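Local coordinates for protein transcriptional regulator ComR (Streptococcus vestibularis F0396, PDB 6HU8) that probably binds DNA as a peptide-responsive transcriptional regulator of the RNPP family, acting in the ComRS competence signalling system of streptococci, at residues A[76-79]-A[80-84]; A[109-112]-A[113-116]; A[132-135]-A[136-139]; A[156-159]-A[160-164]; A[200-203]-A[204-208]. All blocks are in the same frame, centred on the assembly; numbering follows the deposited sequence.

All five contacts are local, along or at the ends of helices in the all-helical tetratricopeptide region, and they follow one another in series along the chain. Contact 1 lies on helix 76-87, contact 2 at the end of helix 94-111, contact 3 in the connection between helices 117-131 and 139-152, contact 4 at the start of helix 160-173, and contact 5 on helix 200-219. Contacts 1 and 2 pack together with centres about 12 Å apart, contacts 4 and 5 with centres about 10 Å apart. Contact 3 touches none of the others. Contacts 1, 4 and 5 bring together helices far apart in sequence, Lys-82 reaching Asn-161, consistent with the superhelical packing of tetratricopeptide domains.

Contact 1 (A[76-79]-A[80-84]); sequences DTYY and EMKNR
Tyr-78 and Lys-82, one helical turn apart on helix 76-87, carry the side-chain part of this contact. The spacing of four residues puts both on one flank, and each sets CG anti to its own N (chi1 166° for Tyr-78 and -179° for Lys-82), which brings the lysine chain against the ring. The lysine stays extended to its tip; its CB sits 4.2 Å above one face of the phenol, offset toward the rim, and its CD comes 3.6 Å from Tyr-78 OH. Beneath them, Lys-82 N donates to Tyr-78 O at 2.8 Å, a nearly straight bond of 167°. On another flank Glu-80 CG rests 3.3 Å from Asp-76 O, and the rest of its chain runs extended to a salt bridge between Glu-80 OE1 and Arg-84 NH1 (3.3 Å). Met-81 CG likewise lies against Thr-77 O; the side chains of Met-81 and Tyr-78 both touch Val-107 of helix 94-111. Tyr-78 OH hydrogen-bonds to Glu-119, and Lys-82 NZ bridges to the same carboxylate and also bonds to Asn-161. Sharing one acidic partner, the hydroxyl and the ammonium would probably stabilise the negative charge of Glu-119.

Contact 2 (A[109-112]-A[113-116]); sequences NQFF and DILP
After helix 94-111 the backbone makes a type I beta turn over residues 111 to 114, closed by Ile-114 N donating to Phe-111 O at 2.9 Å along an almost straight N-H line (170°), though the donor stands above the carbonyl plane. This turn begins the connection between two successive helices of the tetratricopeptide region, and Pro-116 takes the N-cap position of helix 117-131. Ile-114 and Phe-111 point the same way, side by side, with Ile-114 CD1 4.0 Å from Phe-111 CD1. That methyl is brought close by a CG1 branch placed between backbone N and carbonyl carbon (chi1 50°), and CG1 and CD1 both lie against Phe-111 O. Leu-115 closes over the same carbonyl from further along the chain: its CG is 3.3 Å from Phe-111 O, and its CD1 meets Phe-111 CB. The Phe-112 ring lies against Asp-113, whose CB stands over the centre of the ring at 4.1 Å from the centroid, a CH-pi contact only 12° off the normal. Beyond the turn, Phe-111 packs on Thr-77 and Met-81, and Leu-115 on Tyr-78, so that the connection lies against helix 76-87. One water joins two carbonyls of the segment, donating to Phe-112 O at 2.7 Å and to Leu-115 O at 2.9 Å.

Contact 3 (A[132-135]-A[136-139]); sequences FTSW and EERP
One face of the Trp-135 indole carries the carboxylate arm of Glu-136, while the ring of His-172 also stacks with the indole; at the edge of the Arg-138 guanidinium, near its plane, lies Thr-133 CG2. Glu-136 CG stands over the six-membered ring, 3.4 Å from its centroid and 7° off the normal, a CH-pi contact. The carboxylate continues across the ring system almost parallel to it, the planes 13° apart, with OE1 3.3 Å above the indole and offset toward the rim. A bend at chi2 (109°) folds the glutamate over the ring in this way. Its OE1 is then gripped by Ser-134 OG, which donates at 2.8 Å from above the carboxylate plane. These residues belong to the connection between helices 117-131 and 139-152, which opens with a Schellman motif at Phe-132 and ends at Arg-138, the N-cap of the next helix. Within it Glu-137 N donates to Ser-134 O at 3.0 Å, and a weak bond of 3.4 Å links Arg-138 N to Trp-135 O. Thr-133 CG2 also lies 3.6 Å from Glu-137 OE1. Arg-138 NH2 forms salt bridges to Asp-124 and Glu-127 and a hydrogen bond to Asn-128, whereas Thr-133 OG1 bonds to Ser-131.

Contact 4 (A[156-159]-A[160-164]); sequences KKFS and TNDLL
Asp-162 folds back onto Ser-159 in a capping box that starts helix 160-173. Followed outward, Asp-162 CB lies 3.3 Å from Ser-159 O and also meets Phe-158 CB; the aspartate and phenylalanine side chains cross at about a right angle. Next, CG sits beside the serine hydroxyl, 3.1 Å from Ser-159 OG, a position reached with CG anti to the aspartate's own carbonyl carbon (chi1 -67°). At the tip OD2 accepts from Ser-159 N at 2.9 Å, very straight at 174°, although the donor approaches from above the carboxylate plane. OD1, the other oxygen, takes a salt bridge from Lys-155, which would probably favour the charged carboxylate. The serine answers in kind: OG, set between its own N and carbonyl carbon, accepts from Asp-162 N at 3.1 Å. Each side chain thus takes up the other residue's backbone N-H at the helix start. Beside the box, Phe-158 is wedged between the new helix and Val-152 and Val-191 of helices 139-152 and 181-192. Its apolar contact with the first turn is made by Phe-158 CB against Leu-163 CD2, 3.8 Å apart.

Contact 5 (A[200-203]-A[204-208]); sequences DAYN and IALFN
Ile-204 meets Asp-200 one turn back, its N donating to Asp-200 O at 2.7 Å while its CG1 presses on the same oxygen at 3.1 Å. CG1 is the branch that stands anti to the carbonyl carbon of Ile-204 (chi1 -71°), which brings it against Asp-200 O. Ala-205 follows with a longer bond, N to Ala-201 O at 3.2 Å, and its methyl lies near the carbonyl oxygens of Ala-201 and Tyr-202. Leu-206 N then donates to Tyr-202 O at 2.8 Å. Its CG is anti to the backbone N (chi1 175°), as is that of Tyr-202, and the two side chains come together at Leu-206 CD2 and Tyr-202 CE2, 4.3 Å apart, with the methyl oblique to the ring. These bonds form the opening turns of helix 200-219, a long helix of the tetratricopeptide region, packed between helices 160-173 and 226-240. Tyr-202 and Ala-205 touch Leu-163 of the former, and the tyrosine hydroxyl is hydrogen-bonded to Phe-158 O. Asn-203 touches Val-236 and bonds through ND2 to Ser-240 of the latter, whose hydroxyl Asp-200 OD1 also holds; the same ND2 bonds to Pro-197 O, before helix 200-219. Phe-207 N reaches Asn-203 O at 2.7 Å, and Phe-207 CB lies 3.1 Å from that oxygen, while its ring turns away to meet the ring of Tyr-245. Asn-208 N continues the helix by donating to Ile-204 O at 2.9 Å.

Contact 1 (A[76-79]-A[80-84])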
loop_
_atom_site.group_PDB
_atom_site.type_symbol
_atom_site.label_atom_id
_atom_site.label_comp_id
_atom_site.label_asym_id
_atom_site.label_seq_id
_atom_site.Cartn_x
_atom_site.Cartn_y
_atom_site.Cartn_z
ATOM N N ASP A 76 2.428 21.528 1.979
ATOM C CA ASP A 76 2.694 21.036 0.629
ATOM C C ASP A 76 4.021 20.278 0.560
ATOM O O ASP A 76 4.146 19.321 -0.183
ATOM C CB ASP A 76 2.711 22.192 -0.383
ATOM C CG ASP A 76 1.324 22.742 -0.673
ATOM O OD1 ASP A 76 0.330 22.082 -0.300
ATOM O OD2 ASP A 76 1.227 23.825 -1.293
ATOM N N THR A 77 4.995 20.718 1.346
ATOM C CA THR A 77 6.325 20.117 1.373
ATOM C C THR A 77 6.304 18.629 1.770
ATOM O O THR A 77 7.086 17.821 1.256
ATOM C CB THR A 77 7.230 20.878 2.351
ATOM O OG1 THR A 77 6.537 21.032 3.595
ATOM C CG2 THR A 77 7.580 22.264 1.806
ATOM N N TYR A 78 5.414 18.277 2.695
ATOM C CA TYR A 78 5.269 16.876 3.082
ATOM C C TYR A 78 4.853 16.042 1.880
ATOM O O TYR A 78 5.467 15.015 1.565
ATOM C CB TYR A 78 4.244 16.701 4.202
ATOM C CG TYR A 78 3.850 15.246 4.354
ATOM C CD1 TYR A 78 4.693 14.351 4.999
ATOM C CD2 TYR A 78 2.668 14.761 3.808
ATOM C CE1 TYR A 78 4.353 13.011 5.131
ATOM C CE2 TYR A 78 2.318 13.416 3.925
ATOM C CZ TYR A 78 3.165 12.549 4.590
ATOM O OH TYR A 78 2.836 11.215 4.721
ATOM N N TYR A 79 3.795 16.486 1.214
ATOM C CA TYR A 79 3.278 15.754 0.074
ATOM C C TYR A 79 4.322 15.625 -1.023
ATOM O O TYR A 79 4.378 14.612 -1.686
ATOM C CB TYR A 79 2.012 16.416 -0.465
ATOM C CG TYR A 79 0.856 16.281 0.482
ATOM C CD1 TYR A 79 0.293 15.036 0.733
ATOM C CD2 TYR A 79 0.339 17.389 1.148
ATOM C CE1 TYR A 79 -0.758 14.896 1.604
ATOM C CE2 TYR A 79 -0.716 17.260 2.023
ATOM C CZ TYR A 79 -1.260 16.009 2.249
ATOM O OH TYR A 79 -2.312 15.867 3.120
ATOM N N GLU A 80 5.160 16.642 -1.201
ATOM C CA GLU A 80 6.198 16.572 -2.228
ATOM C C GLU A 80 7.212 15.490 -1.896
ATOM O O GLU A 80 7.627 14.728 -2.770
ATOM C CB GLU A 80 6.913 17.921 -2.381
ATOM C CG GLU A 80 6.029 19.036 -2.913
ATOM C CD GLU A 80 6.657 20.417 -2.733
ATOM O OE1 GLU A 80 7.906 20.500 -2.657
ATOM O OE2 GLU A 80 5.903 21.411 -2.647
ATOM N N MET A 81 7.607 15.423 -0.627
ATOM C CA MET A 81 8.583 14.425 -0.198
ATOM C C MET A 81 7.987 13.020 -0.173
ATOM O O MET A 81 8.670 12.047 -0.506
ATOM C CB MET A 81 9.143 14.778 1.174
ATOM C CG MET A 81 9.933 16.071 1.179
ATOM S SD MET A 81 10.517 16.510 2.821
ATOM C CE MET A 81 11.666 15.179 3.149
ATOM N N LYS A 82 6.717 12.912 0.215
ATOM C CA LYS A 82 6.012 11.634 0.132
ATOM C C LYS A 82 5.931 11.178 -1.316
ATOM O O LYS A 82 6.187 10.007 -1.630
ATOM C CB LYS A 82 4.607 11.726 0.737
ATOM C CG LYS A 82 3.811 10.409 0.710
ATOM C CD LYS A 82 2.364 10.614 1.234
ATOM C CE LYS A 82 1.521 9.327 1.178
ATOM N NZ LYS A 82 0.079 9.561 1.559
ATOM N N ASN A 83 5.587 12.104 -2.202
ATOM C CA ASN A 83 5.517 11.779 -3.622
ATOM C C ASN A 83 6.867 11.287 -4.147
ATOM O O ASN A 83 6.932 10.253 -4.804
ATOM C CB ASN A 83 5.032 12.993 -4.428
ATOM C CG ASN A 83 4.747 12.658 -5.891
ATOM O OD1 ASN A 83 3.851 11.874 -6.194
ATOM N ND2 ASN A 83 5.499 13.272 -6.804
ATOM N N ARG A 84 7.942 12.014 -3.846
ATOM C CA ARG A 84 9.279 11.595 -4.280
ATOM C C ARG A 84 9.648 10.220 -3.723
ATOM O O ARG A 84 10.168 9.366 -4.452
ATOM C CB ARG A 84 10.334 12.625 -3.864
ATOM C CG ARG A 84 10.355 13.879 -4.730
ATOM C CD ARG A 84 11.388 14.886 -4.236
ATOM N NE ARG A 84 10.868 16.249 -4.293
ATOM C CZ ARG A 84 10.797 17.063 -3.244
ATOM N NH1 ARG A 84 10.298 18.289 -3.372
ATOM N NH2 ARG A 84 11.227 16.649 -2.060
#

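Contact 2 (A[109-112]-A[113-116])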
loop_
_atom_site.group_PDB
_atom_site.type_symbol
_atom_site.label_atom_id
_atom_site.label_comp_id
_atom_site.label_asym_id
_atom_site.label_seq_id
_atom_site.Cartn_x
_atom_site.Cartn_y
_atom_site.Cartn_z
ATOM N N ASN A 109 10.974 12.443 10.523
ATOM C CA ASN A 109 11.588 13.415 11.421
ATOM C C ASN A 109 11.078 14.838 11.212
ATOM O O ASN A 109 10.931 15.604 12.170
ATOM C CB ASN A 109 13.104 13.381 11.256
ATOM C CG ASN A 109 13.720 12.148 11.873
ATOM O OD1 ASN A 109 13.197 11.599 12.851
ATOM N ND2 ASN A 109 14.841 11.708 11.318
ATOM N N GLN A 110 10.798 15.181 9.959
ATOM C CA GLN A 110 10.384 16.535 9.615
ATOM C C GLN A 110 8.909 16.821 9.867
ATOM O O GLN A 110 8.523 17.981 9.983
ATOM C CB GLN A 110 10.688 16.817 8.146
ATOM C CG GLN A 110 12.177 16.843 7.814
ATOM C CD GLN A 110 12.458 17.447 6.447
ATOM O OE1 GLN A 110 11.990 18.543 6.129
ATOM N NE2 GLN A 110 13.221 16.732 5.634
ATOM N N PHE A 111 8.078 15.780 9.939
ATOM C CA PHE A 111 6.631 15.994 9.934
ATOM C C PHE A 111 5.807 15.147 10.889
ATOM O O PHE A 111 4.599 15.343 10.975
ATOM C CB PHE A 111 6.085 15.778 8.520
ATOM C CG PHE A 111 6.620 16.756 7.522
ATOM C CD1 PHE A 111 6.189 18.071 7.528
ATOM C CD2 PHE A 111 7.574 16.371 6.600
ATOM C CE1 PHE A 111 6.694 18.985 6.616
ATOM C CE2 PHE A 111 8.084 17.282 5.681
ATOM C CZ PHE A 111 7.644 18.587 5.691
ATOM N N PHE A 112 6.440 14.232 11.617
ATOM C CA PHE A 112 5.695 13.250 12.407
ATOM C C PHE A 112 4.654 13.880 13.341
ATOM O O PHE A 112 3.657 13.238 13.698
ATOM C CB PHE A 112 6.656 12.395 13.240
ATOM C CG PHE A 112 7.129 13.077 14.493
ATOM C CD1 PHE A 112 8.226 13.927 14.459
ATOM C CD2 PHE A 112 6.472 12.877 15.695
ATOM C CE1 PHE A 112 8.651 14.568 15.602
ATOM C CE2 PHE A 112 6.892 13.511 16.850
ATOM C CZ PHE A 112 7.984 14.357 16.806
ATOM N N ASP A 113 4.887 15.129 13.749
ATOM C CA ASP A 113 4.037 15.736 14.771
ATOM C C ASP A 113 2.812 16.444 14.186
ATOM O O ASP A 113 1.949 16.905 14.931
ATOM C CB ASP A 113 4.834 16.727 15.651
ATOM C CG ASP A 113 4.159 16.961 17.018
ATOM O OD1 ASP A 113 3.542 16.008 17.542
ATOM O OD2 ASP A 113 4.222 18.090 17.564
ATOM N N ILE A 114 2.706 16.518 12.863
ATOM C CA ILE A 114 1.504 17.114 12.292
ATOM C C ILE A 114 0.785 16.144 11.363
ATOM O O ILE A 114 -0.092 16.560 10.600
ATOM C CB ILE A 114 1.822 18.443 11.529
ATOM C CG1 ILE A 114 2.987 18.264 10.553
ATOM C CG2 ILE A 114 2.170 19.553 12.522
ATOM C CD1 ILE A 114 2.631 17.620 9.226
ATOM N N LEU A 115 1.159 14.863 11.417
ATOM C CA LEU A 115 0.589 13.852 10.523
ATOM C C LEU A 115 -0.501 13.033 11.219
ATOM O O LEU A 115 -0.369 12.679 12.396
ATOM C CB LEU A 115 1.679 12.898 9.981
ATOM C CG LEU A 115 2.695 13.494 8.996
ATOM C CD1 LEU A 115 3.826 12.512 8.641
ATOM C CD2 LEU A 115 2.017 13.995 7.723
ATOM N N PRO A 116 -1.600 12.756 10.498
ATOM C CA PRO A 116 -2.624 11.861 11.044
ATOM C C PRO A 116 -2.163 10.407 11.005
ATOM O O PRO A 116 -1.145 10.069 10.398
ATOM C CB PRO A 116 -3.816 12.072 10.107
ATOM C CG PRO A 116 -3.191 12.411 8.800
ATOM C CD PRO A 116 -1.950 13.232 9.145
HETATM O O HOH W 1 1.162 13.501 14.756
#

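Contact 3 (A[132-135]-A[136-139])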
loop_
_atom_site.group_PDB
_atom_site.type_symbol
_atom_site.label_atom_id
_atom_site.label_comp_id
_atom_site.label_asym_id
_atom_site.label_seq_id
_atom_site.Cartn_x
_atom_site.Cartn_y
_atom_site.Cartn_z
ATOM N N PHE A 132 12.206 -5.680 5.773
ATOM C CA PHE A 132 11.835 -7.064 6.096
ATOM C C PHE A 132 11.544 -7.268 7.578
ATOM O O PHE A 132 11.731 -8.368 8.108
ATOM C CB PHE A 132 12.930 -8.047 5.659
ATOM C CG PHE A 132 12.962 -8.305 4.181
ATOM C CD1 PHE A 132 13.706 -7.491 3.334
ATOM C CD2 PHE A 132 12.261 -9.372 3.634
ATOM C CE1 PHE A 132 13.738 -7.735 1.968
ATOM C CE2 PHE A 132 12.292 -9.617 2.270
ATOM C CZ PHE A 132 13.029 -8.799 1.438
ATOM N N THR A 133 11.084 -6.212 8.242
ATOM C CA THR A 133 10.658 -6.315 9.629
ATOM C C THR A 133 9.403 -7.163 9.722
ATOM O O THR A 133 8.472 -6.991 8.935
ATOM C CB THR A 133 10.385 -4.931 10.248
ATOM O OG1 THR A 133 11.583 -4.150 10.221
ATOM C CG2 THR A 133 9.913 -5.071 11.687
ATOM N N SER A 134 9.387 -8.089 10.672
ATOM C CA SER A 134 8.220 -8.929 10.893
ATOM C C SER A 134 7.038 -8.093 11.360
ATOM O O SER A 134 7.176 -7.252 12.249
ATOM C CB SER A 134 8.529 -10.016 11.924
ATOM O OG SER A 134 7.340 -10.502 12.517
ATOM N N TRP A 135 5.875 -8.322 10.763
ATOM C CA TRP A 135 4.699 -7.548 11.131
ATOM C C TRP A 135 4.265 -7.838 12.580
ATOM O O TRP A 135 3.640 -6.996 13.227
ATOM C CB TRP A 135 3.555 -7.810 10.144
ATOM C CG TRP A 135 3.057 -9.222 10.084
ATOM C CD1 TRP A 135 3.381 -10.176 9.155
ATOM C CD2 TRP A 135 2.117 -9.836 10.976
ATOM N NE1 TRP A 135 2.707 -11.344 9.422
ATOM C CE2 TRP A 135 1.924 -11.161 10.536
ATOM C CE3 TRP A 135 1.422 -9.395 12.112
ATOM C CZ2 TRP A 135 1.067 -12.050 11.191
ATOM C CZ3 TRP A 135 0.574 -10.277 12.757
ATOM C CH2 TRP A 135 0.408 -11.588 12.296
ATOM N N GLU A 136 4.619 -9.013 13.095
ATOM C CA GLU A 136 4.329 -9.361 14.487
ATOM C C GLU A 136 5.194 -8.578 15.475
ATOM O O GLU A 136 4.798 -8.365 16.623
ATOM C CB GLU A 136 4.526 -10.860 14.716
ATOM C CG GLU A 136 3.581 -11.747 13.916
ATOM C CD GLU A 136 4.287 -12.489 12.793
ATOM O OE1 GLU A 136 4.950 -11.820 11.965
ATOM O OE2 GLU A 136 4.190 -13.740 12.742
ATOM N N GLU A 137 6.370 -8.149 15.026
ATOM C CA GLU A 137 7.300 -7.395 15.864
ATOM C C GLU A 137 6.750 -6.023 16.217
ATOM O O GLU A 137 7.260 -5.360 17.124
ATOM C CB GLU A 137 8.660 -7.225 15.165
ATOM C CG GLU A 137 9.571 -8.448 15.211
ATOM C CD GLU A 137 11.045 -8.107 14.972
ATOM O OE1 GLU A 137 11.346 -7.177 14.181
ATOM O OE2 GLU A 137 11.905 -8.776 15.589
ATOM N N ARG A 138 5.719 -5.594 15.492
ATOM C CA ARG A 138 5.185 -4.239 15.636
ATOM C C ARG A 138 3.682 -4.194 15.927
ATOM O O ARG A 138 2.911 -3.688 15.107
ATOM C CB ARG A 138 5.482 -3.447 14.365
ATOM C CG ARG A 138 6.935 -3.507 13.965
ATOM C CD ARG A 138 7.660 -2.246 14.371
ATOM N NE ARG A 138 7.884 -1.381 13.210
ATOM C CZ ARG A 138 7.627 -0.075 13.183
ATOM N NH1 ARG A 138 7.136 0.525 14.266
ATOM N NH2 ARG A 138 7.865 0.630 12.075
ATOM N N PRO A 139 3.269 -4.690 17.112
ATOM C CA PRO A 139 1.856 -4.769 17.517
ATOM C C PRO A 139 1.120 -3.431 17.465
ATOM O O PRO A 139 -0.078 -3.408 17.156
ATOM C CB PRO A 139 1.933 -5.276 18.967
ATOM C CG PRO A 139 3.292 -4.885 19.435
ATOM C CD PRO A 139 4.171 -5.043 18.224
#

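Contact 4 (A[156-159]-A[160-164])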
loop_
_atom_site.group_PDB
_atom_site.type_symbol
_atom_site.label_atom_id
_atom_site.label_comp_id
_atom_site.label_asym_id
_atom_site.label_seq_id
_atom_site.Cartn_x
_atom_site.Cartn_y
_atom_site.Cartn_z
ATOM N N LYS A 156 -14.536 0.773 -2.905
ATOM C CA LYS A 156 -14.524 0.402 -4.313
ATOM C C LYS A 156 -13.392 1.124 -5.035
ATOM O O LYS A 156 -12.827 0.605 -5.997
ATOM C CB LYS A 156 -15.876 0.715 -4.969
ATOM C CG LYS A 156 -16.972 -0.296 -4.620
ATOM C CD LYS A 156 -18.176 -0.188 -5.554
ATOM C CE LYS A 156 -19.274 -1.191 -5.178
ATOM N NZ LYS A 156 -19.997 -0.821 -3.919
ATOM N N LYS A 157 -13.056 2.318 -4.553
ATOM C CA LYS A 157 -11.991 3.113 -5.143
ATOM C C LYS A 157 -10.871 3.293 -4.117
ATOM O O LYS A 157 -11.106 3.768 -3.008
ATOM C CB LYS A 157 -12.538 4.462 -5.616
ATOM C CG LYS A 157 -11.542 5.320 -6.379
ATOM C CD LYS A 157 -12.171 6.646 -6.807
ATOM C CE LYS A 157 -11.248 7.446 -7.719
ATOM N NZ LYS A 157 -11.758 8.836 -7.964
ATOM N N PHE A 158 -9.658 2.895 -4.487
ATOM C CA PHE A 158 -8.505 2.910 -3.578
ATOM C C PHE A 158 -7.639 4.144 -3.796
ATOM O O PHE A 158 -7.354 4.492 -4.931
ATOM C CB PHE A 158 -7.622 1.664 -3.787
ATOM C CG PHE A 158 -8.289 0.354 -3.449
ATOM C CD1 PHE A 158 -9.142 0.250 -2.367
ATOM C CD2 PHE A 158 -8.046 -0.774 -4.220
ATOM C CE1 PHE A 158 -9.751 -0.952 -2.056
ATOM C CE2 PHE A 158 -8.646 -1.989 -3.913
ATOM C CZ PHE A 158 -9.500 -2.075 -2.826
ATOM N N SER A 159 -7.209 4.774 -2.707
ATOM C CA SER A 159 -6.218 5.837 -2.750
ATOM C C SER A 159 -4.817 5.245 -2.692
ATOM O O SER A 159 -4.650 4.038 -2.506
ATOM C CB SER A 159 -6.406 6.796 -1.575
ATOM O OG SER A 159 -6.223 6.097 -0.340
ATOM N N THR A 160 -3.811 6.103 -2.788
ATOM C CA THR A 160 -2.436 5.643 -2.653
ATOM C C THR A 160 -2.227 5.045 -1.272
ATOM O O THR A 160 -1.682 3.940 -1.168
ATOM C CB THR A 160 -1.417 6.767 -2.900
ATOM O OG1 THR A 160 -1.640 7.321 -4.195
ATOM C CG2 THR A 160 0.002 6.213 -2.851
ATOM N N ASN A 161 -2.683 5.727 -0.214
ATOM C CA ASN A 161 -2.574 5.143 1.125
ATOM C C ASN A 161 -3.292 3.793 1.208
ATOM O O ASN A 161 -2.776 2.854 1.825
ATOM C CB ASN A 161 -3.137 6.076 2.222
ATOM C CG ASN A 161 -2.267 7.288 2.462
ATOM O OD1 ASN A 161 -1.104 7.329 2.054
ATOM N ND2 ASN A 161 -2.825 8.284 3.138
ATOM N N ASP A 162 -4.477 3.698 0.607
ATOM C CA ASP A 162 -5.208 2.419 0.579
ATOM C C ASP A 162 -4.368 1.312 -0.069
ATOM O O ASP A 162 -4.295 0.179 0.436
ATOM C CB ASP A 162 -6.525 2.542 -0.194
ATOM C CG ASP A 162 -7.536 3.432 0.494
ATOM O OD1 ASP A 162 -7.431 3.632 1.726
ATOM O OD2 ASP A 162 -8.447 3.921 -0.214
ATOM N N LEU A 163 -3.748 1.651 -1.202
ATOM C CA LEU A 163 -2.908 0.706 -1.939
ATOM C C LEU A 163 -1.740 0.245 -1.093
ATOM O O LEU A 163 -1.316 -0.906 -1.195
ATOM C CB LEU A 163 -2.394 1.326 -3.239
ATOM C CG LEU A 163 -3.450 1.543 -4.324
ATOM C CD1 LEU A 163 -2.782 2.074 -5.564
ATOM C CD2 LEU A 163 -4.205 0.264 -4.640
ATOM N N LEU A 164 -1.230 1.124 -0.237
ATOM C CA LEU A 164 -0.107 0.744 0.607
ATOM C C LEU A 164 -0.564 -0.141 1.779
ATOM O O LEU A 164 0.152 -1.053 2.178
ATOM C CB LEU A 164 0.636 1.987 1.097
ATOM C CG LEU A 164 1.363 2.710 -0.050
ATOM C CD1 LEU A 164 1.977 4.021 0.406
ATOM C CD2 LEU A 164 2.425 1.833 -0.667
#

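Contact 5 (A[200-203]-A[204-208])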
loop_
_atom_site.group_PDB
_atom_site.type_symbol
_atom_site.label_atom_id
_atom_site.label_comp_id
_atom_site.label_asym_id
_atom_site.label_seq_id
_atom_site.Cartn_x
_atom_site.Cartn_y
_atom_site.Cartn_z
ATOM N N ASP A 200 2.287 8.856 -11.350
ATOM C CA ASP A 200 3.311 7.825 -11.207
ATOM C C ASP A 200 3.362 7.251 -9.787
ATOM O O ASP A 200 3.503 6.046 -9.624
ATOM C CB ASP A 200 4.682 8.377 -11.596
ATOM C CG ASP A 200 4.813 8.623 -13.099
ATOM O OD1 ASP A 200 3.906 8.239 -13.874
ATOM O OD2 ASP A 200 5.848 9.188 -13.501
ATOM N N ALA A 201 3.255 8.111 -8.773
ATOM C CA ALA A 201 3.261 7.648 -7.389
ATOM C C ALA A 201 2.168 6.609 -7.173
ATOM O O ALA A 201 2.412 5.538 -6.595
ATOM C CB ALA A 201 3.079 8.810 -6.434
ATOM N N TYR A 202 0.967 6.922 -7.658
ATOM C CA TYR A 202 -0.170 6.022 -7.506
ATOM C C TYR A 202 0.068 4.739 -8.294
ATOM O O TYR A 202 -0.176 3.617 -7.805
ATOM C CB TYR A 202 -1.469 6.698 -7.969
ATOM C CG TYR A 202 -2.699 5.822 -7.791
ATOM C CD1 TYR A 202 -3.425 5.836 -6.603
ATOM C CD2 TYR A 202 -3.127 4.975 -8.806
ATOM C CE1 TYR A 202 -4.545 5.041 -6.441
ATOM C CE2 TYR A 202 -4.239 4.176 -8.646
ATOM C CZ TYR A 202 -4.943 4.210 -7.464
ATOM O OH TYR A 202 -6.052 3.405 -7.300
ATOM N N ASN A 203 0.552 4.901 -9.520
ATOM C CA ASN A 203 0.770 3.753 -10.386
ATOM C C ASN A 203 1.891 2.865 -9.869
ATOM O O ASN A 203 1.858 1.656 -10.071
ATOM C CB ASN A 203 1.063 4.202 -11.810
ATOM C CG ASN A 203 -0.144 4.811 -12.475
ATOM O OD1 ASN A 203 -1.267 4.653 -12.000
ATOM N ND2 ASN A 203 0.074 5.516 -13.573
ATOM N N ILE A 204 2.877 3.445 -9.191
ATOM C CA ILE A 204 3.928 2.611 -8.614
ATOM C C ILE A 204 3.371 1.764 -7.458
ATOM O O ILE A 204 3.689 0.581 -7.348
ATOM C CB ILE A 204 5.115 3.451 -8.143
ATOM C CG1 ILE A 204 5.858 3.983 -9.373
ATOM C CG2 ILE A 204 6.068 2.616 -7.338
ATOM C CD1 ILE A 204 7.196 4.630 -9.081
ATOM N N ALA A 205 2.538 2.362 -6.607
ATOM C CA ALA A 205 1.923 1.609 -5.520
ATOM C C ALA A 205 1.014 0.545 -6.097
ATOM O O ALA A 205 0.997 -0.589 -5.627
ATOM C CB ALA A 205 1.145 2.538 -4.566
ATOM N N LEU A 206 0.253 0.905 -7.121
ATOM C CA LEU A 206 -0.646 -0.064 -7.748
ATOM C C LEU A 206 0.145 -1.180 -8.439
ATOM O O LEU A 206 -0.211 -2.375 -8.362
ATOM C CB LEU A 206 -1.570 0.645 -8.743
ATOM C CG LEU A 206 -2.499 -0.236 -9.579
ATOM C CD1 LEU A 206 -3.557 -0.898 -8.707
ATOM C CD2 LEU A 206 -3.133 0.553 -10.729
ATOM N N PHE A 207 1.230 -0.795 -9.107
ATOM C CA PHE A 207 2.064 -1.775 -9.778
ATOM C C PHE A 207 2.629 -2.779 -8.765
ATOM O O PHE A 207 2.620 -3.987 -9.002
ATOM C CB PHE A 207 3.203 -1.093 -10.541
ATOM C CG PHE A 207 4.078 -2.053 -11.285
ATOM C CD1 PHE A 207 3.726 -2.477 -12.552
ATOM C CD2 PHE A 207 5.237 -2.549 -10.709
ATOM C CE1 PHE A 207 4.526 -3.384 -13.248
ATOM C CE2 PHE A 207 6.034 -3.456 -11.383
ATOM C CZ PHE A 207 5.678 -3.881 -12.654
ATOM N N ASN A 208 3.111 -2.277 -7.633
ATOM C CA ASN A 208 3.710 -3.144 -6.624
ATOM C C ASN A 208 2.680 -4.071 -5.964
ATOM O O ASN A 208 2.993 -5.205 -5.596
ATOM C CB ASN A 208 4.421 -2.291 -5.571
ATOM C CG ASN A 208 5.742 -1.748 -6.071
ATOM O OD1 ASN A 208 6.393 -2.375 -6.910
ATOM N ND2 ASN A 208 6.149 -0.584 -5.569
#